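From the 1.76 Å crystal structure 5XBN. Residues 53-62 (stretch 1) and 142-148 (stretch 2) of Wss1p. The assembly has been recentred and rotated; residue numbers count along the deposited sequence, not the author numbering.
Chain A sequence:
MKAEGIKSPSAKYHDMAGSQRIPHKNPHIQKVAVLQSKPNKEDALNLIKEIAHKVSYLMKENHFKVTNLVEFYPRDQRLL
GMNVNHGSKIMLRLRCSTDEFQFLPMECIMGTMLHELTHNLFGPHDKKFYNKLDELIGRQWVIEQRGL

Stretch 1 (53-62) HKVSYLMKEN
Stretch 2, residues 142-148: VIEQRGL

Two segments far apart in sequence can be joined by a single charged pair at one end and apolar packing beyond it, and the last residues of the deposited Wss1p chain illustrate the arrangement. The salt bridge joins Lys 54 NZ to Glu 144 OE1 at 3.3 Å, which is also a weak hydrogen bond from NZ to OE1. Both CA-to-CB bonds point sideways, with CA atoms 7.3 Å apart, but the ends of both side chains come nearer: Lys 54 with chi1 m, chi2 t, chi3 at 107° and chi4 t, Glu 144 with chi1 m and chi2 t.

Stretch 1 leaves helical geometry at Val 55 (phi/psi -91/9), which also occupies the N-cap position before the helix that starts at Ser 56; Ser 56 OG donates to His 53 O at 2.8 Å. Stretch 2 is helical through Gln 145 and ends in a Schellman motif, with Gly 147 at 61/31, Gly 147 N bonded to Glu 144 O (3.0 Å) and Leu 148 N to Ile 143 O (2.9 Å).

This turn brings Leu 148 to Tyr 57, CA atoms 6.7 Å apart. Leu 148 CB lies over one face of the Tyr 57 ring, 3.9 Å from its centroid and 11° off the ring normal. Ile 143 (m, t) points toward stretch 1, its CD1 3.8 Å from both Tyr 57 CD1 (chi1 t, chi2 -88°) and Leu 58 CB.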

# COMPACT_ATOMS: atom_id res chain seq x y z
N HIS A 53 -5.52 -3.65 6.11
CA HIS A 53 -6.48 -3.37 7.16
C HIS A 53 -6.52 -1.89 7.49
O HIS A 53 -7.59 -1.29 7.59
CB HIS A 53 -6.13 -4.18 8.42
CG HIS A 53 -6.96 -3.83 9.61
ND1 HIS A 53 -8.33 -3.89 9.61
CD2 HIS A 53 -6.60 -3.42 10.85
CE1 HIS A 53 -8.80 -3.54 10.79
NE2 HIS A 53 -7.77 -3.24 11.57
N LYS A 54 -5.34 -1.30 7.64
CA LYS A 54 -5.28 0.07 8.12
C LYS A 54 -5.89 1.05 7.12
O LYS A 54 -6.44 2.07 7.53
CB LYS A 54 -3.85 0.47 8.44
CG LYS A 54 -3.36 -0.09 9.78
CD LYS A 54 -1.94 0.34 10.06
CE LYS A 54 -1.90 1.40 11.16
NZ LYS A 54 -0.54 1.97 11.32
N VAL A 55 -5.81 0.76 5.82
CA VAL A 55 -6.41 1.67 4.82
C VAL A 55 -7.85 1.36 4.45
O VAL A 55 -8.40 1.97 3.53
CB VAL A 55 -5.64 1.70 3.47
CG1 VAL A 55 -4.31 2.29 3.67
CG2 VAL A 55 -5.56 0.32 2.81
N SER A 56 -8.48 0.44 5.17
CA SER A 56 -9.81 -0.02 4.77
C SER A 56 -10.86 1.10 4.83
O SER A 56 -11.70 1.27 3.93
CB SER A 56 -10.24 -1.20 5.66
OG SER A 56 -10.30 -0.83 7.02
N TYR A 57 -10.79 1.89 5.89
CA TYR A 57 -11.79 2.93 6.09
C TYR A 57 -11.67 4.02 5.03
O TYR A 57 -12.67 4.50 4.49
CB TYR A 57 -11.63 3.53 7.50
CG TYR A 57 -12.82 4.34 7.98
CD1 TYR A 57 -12.93 5.69 7.69
CD2 TYR A 57 -13.84 3.74 8.73
CE1 TYR A 57 -14.00 6.44 8.14
CE2 TYR A 57 -14.92 4.49 9.19
CZ TYR A 57 -14.99 5.84 8.89
OH TYR A 57 -16.06 6.60 9.33
N LEU A 58 -10.43 4.40 4.74
CA LEU A 58 -10.13 5.43 3.74
C LEU A 58 -10.61 4.97 2.36
O LEU A 58 -11.21 5.73 1.61
CB LEU A 58 -8.63 5.74 3.72
CG LEU A 58 -8.13 6.86 2.78
CD1 LEU A 58 -8.60 8.21 3.27
CD2 LEU A 58 -6.63 6.83 2.66
N MSE A 59 -10.35 3.70 2.04
CA MSE A 59 -10.81 3.18 0.77
C MSE A 59 -12.34 3.19 0.71
O MSE A 59 -12.90 3.50 -0.34
CB MSE A 59 -10.26 1.78 0.52
CG MSE A 59 -8.76 1.80 0.25
SE MSE A 59 -8.01 0.04 -0.15
CE MSE A 59 -8.88 -0.28 -1.88
N LYS A 60 -13.01 2.87 1.81
CA LYS A 60 -14.48 2.92 1.80
C LYS A 60 -14.97 4.35 1.53
O LYS A 60 -15.88 4.56 0.71
CB LYS A 60 -15.07 2.39 3.10
CG LYS A 60 -16.59 2.48 3.13
CD LYS A 60 -17.19 1.78 4.33
CE LYS A 60 -18.56 1.21 4.00
NZ LYS A 60 -18.49 0.22 2.88
N GLU A 61 -14.34 5.31 2.20
CA GLU A 61 -14.71 6.73 2.07
C GLU A 61 -14.53 7.25 0.65
O GLU A 61 -15.29 8.11 0.19
CB GLU A 61 -13.87 7.60 3.01
CG GLU A 61 -14.30 7.60 4.45
CD GLU A 61 -13.60 8.68 5.26
OE1 GLU A 61 -12.57 9.23 4.80
OE2 GLU A 61 -14.09 8.99 6.36
N ASN A 62 -13.50 6.74 -0.04
CA ASN A 62 -13.18 7.22 -1.37
C ASN A 62 -13.67 6.32 -2.50
O ASN A 62 -13.38 6.57 -3.67
CB ASN A 62 -11.67 7.44 -1.48
CG ASN A 62 -11.21 8.63 -0.67
OD1 ASN A 62 -11.28 9.76 -1.15
ND2 ASN A 62 -10.76 8.39 0.56
N VAL A 142 -5.78 10.82 10.64
CA VAL A 142 -6.91 11.03 11.54
C VAL A 142 -7.67 9.73 11.75
O VAL A 142 -8.10 9.43 12.86
CB VAL A 142 -7.90 12.10 11.00
CG1 VAL A 142 -9.14 12.19 11.88
CG2 VAL A 142 -7.21 13.46 10.89
N ILE A 143 -7.85 8.98 10.67
CA ILE A 143 -8.49 7.67 10.78
C ILE A 143 -7.77 6.75 11.76
O ILE A 143 -8.40 6.08 12.57
CB ILE A 143 -8.56 6.98 9.40
CG1 ILE A 143 -9.59 7.70 8.52
CG2 ILE A 143 -8.90 5.51 9.55
CD1 ILE A 143 -9.56 7.28 7.02
N GLU A 144 -6.45 6.73 11.68
CA GLU A 144 -5.65 5.87 12.56
C GLU A 144 -5.71 6.36 13.99
O GLU A 144 -5.86 5.58 14.93
CB GLU A 144 -4.21 5.78 12.08
CG GLU A 144 -4.05 5.05 10.74
CD GLU A 144 -2.59 4.91 10.32
OE1 GLU A 144 -1.71 5.08 11.19
OE2 GLU A 144 -2.32 4.64 9.12
N GLN A 145 -5.60 7.68 14.16
CA GLN A 145 -5.61 8.28 15.49
C GLN A 145 -6.89 7.92 16.24
O GLN A 145 -6.88 7.68 17.45
CB GLN A 145 -5.47 9.79 15.38
CG GLN A 145 -4.61 10.44 16.42
CD GLN A 145 -4.67 11.95 16.34
OE1 GLN A 145 -5.65 12.51 15.83
NE2 GLN A 145 -3.64 12.62 16.83
N ARG A 146 -8.00 7.90 15.50
CA ARG A 146 -9.30 7.61 16.09
C ARG A 146 -9.66 6.13 16.01
O ARG A 146 -10.73 5.72 16.46
CB ARG A 146 -10.37 8.45 15.40
CG ARG A 146 -10.05 9.93 15.42
CD ARG A 146 -11.27 10.78 15.14
NE ARG A 146 -10.90 12.18 15.00
CZ ARG A 146 -11.77 13.18 14.92
NH1 ARG A 146 -13.07 12.92 14.99
NH2 ARG A 146 -11.35 14.43 14.79
N GLY A 147 -8.76 5.33 15.45
CA GLY A 147 -8.96 3.89 15.35
C GLY A 147 -10.17 3.50 14.52
O GLY A 147 -10.80 2.48 14.79
N LEU A 148 -10.51 4.30 13.52
CA LEU A 148 -11.68 4.00 12.71
C LEU A 148 -11.41 2.79 11.83
O LEU A 148 -12.31 1.99 11.56
CB LEU A 148 -12.07 5.21 11.85
CG LEU A 148 -12.30 6.52 12.61
CD1 LEU A 148 -12.75 7.61 11.67
CD2 LEU A 148 -13.32 6.34 13.75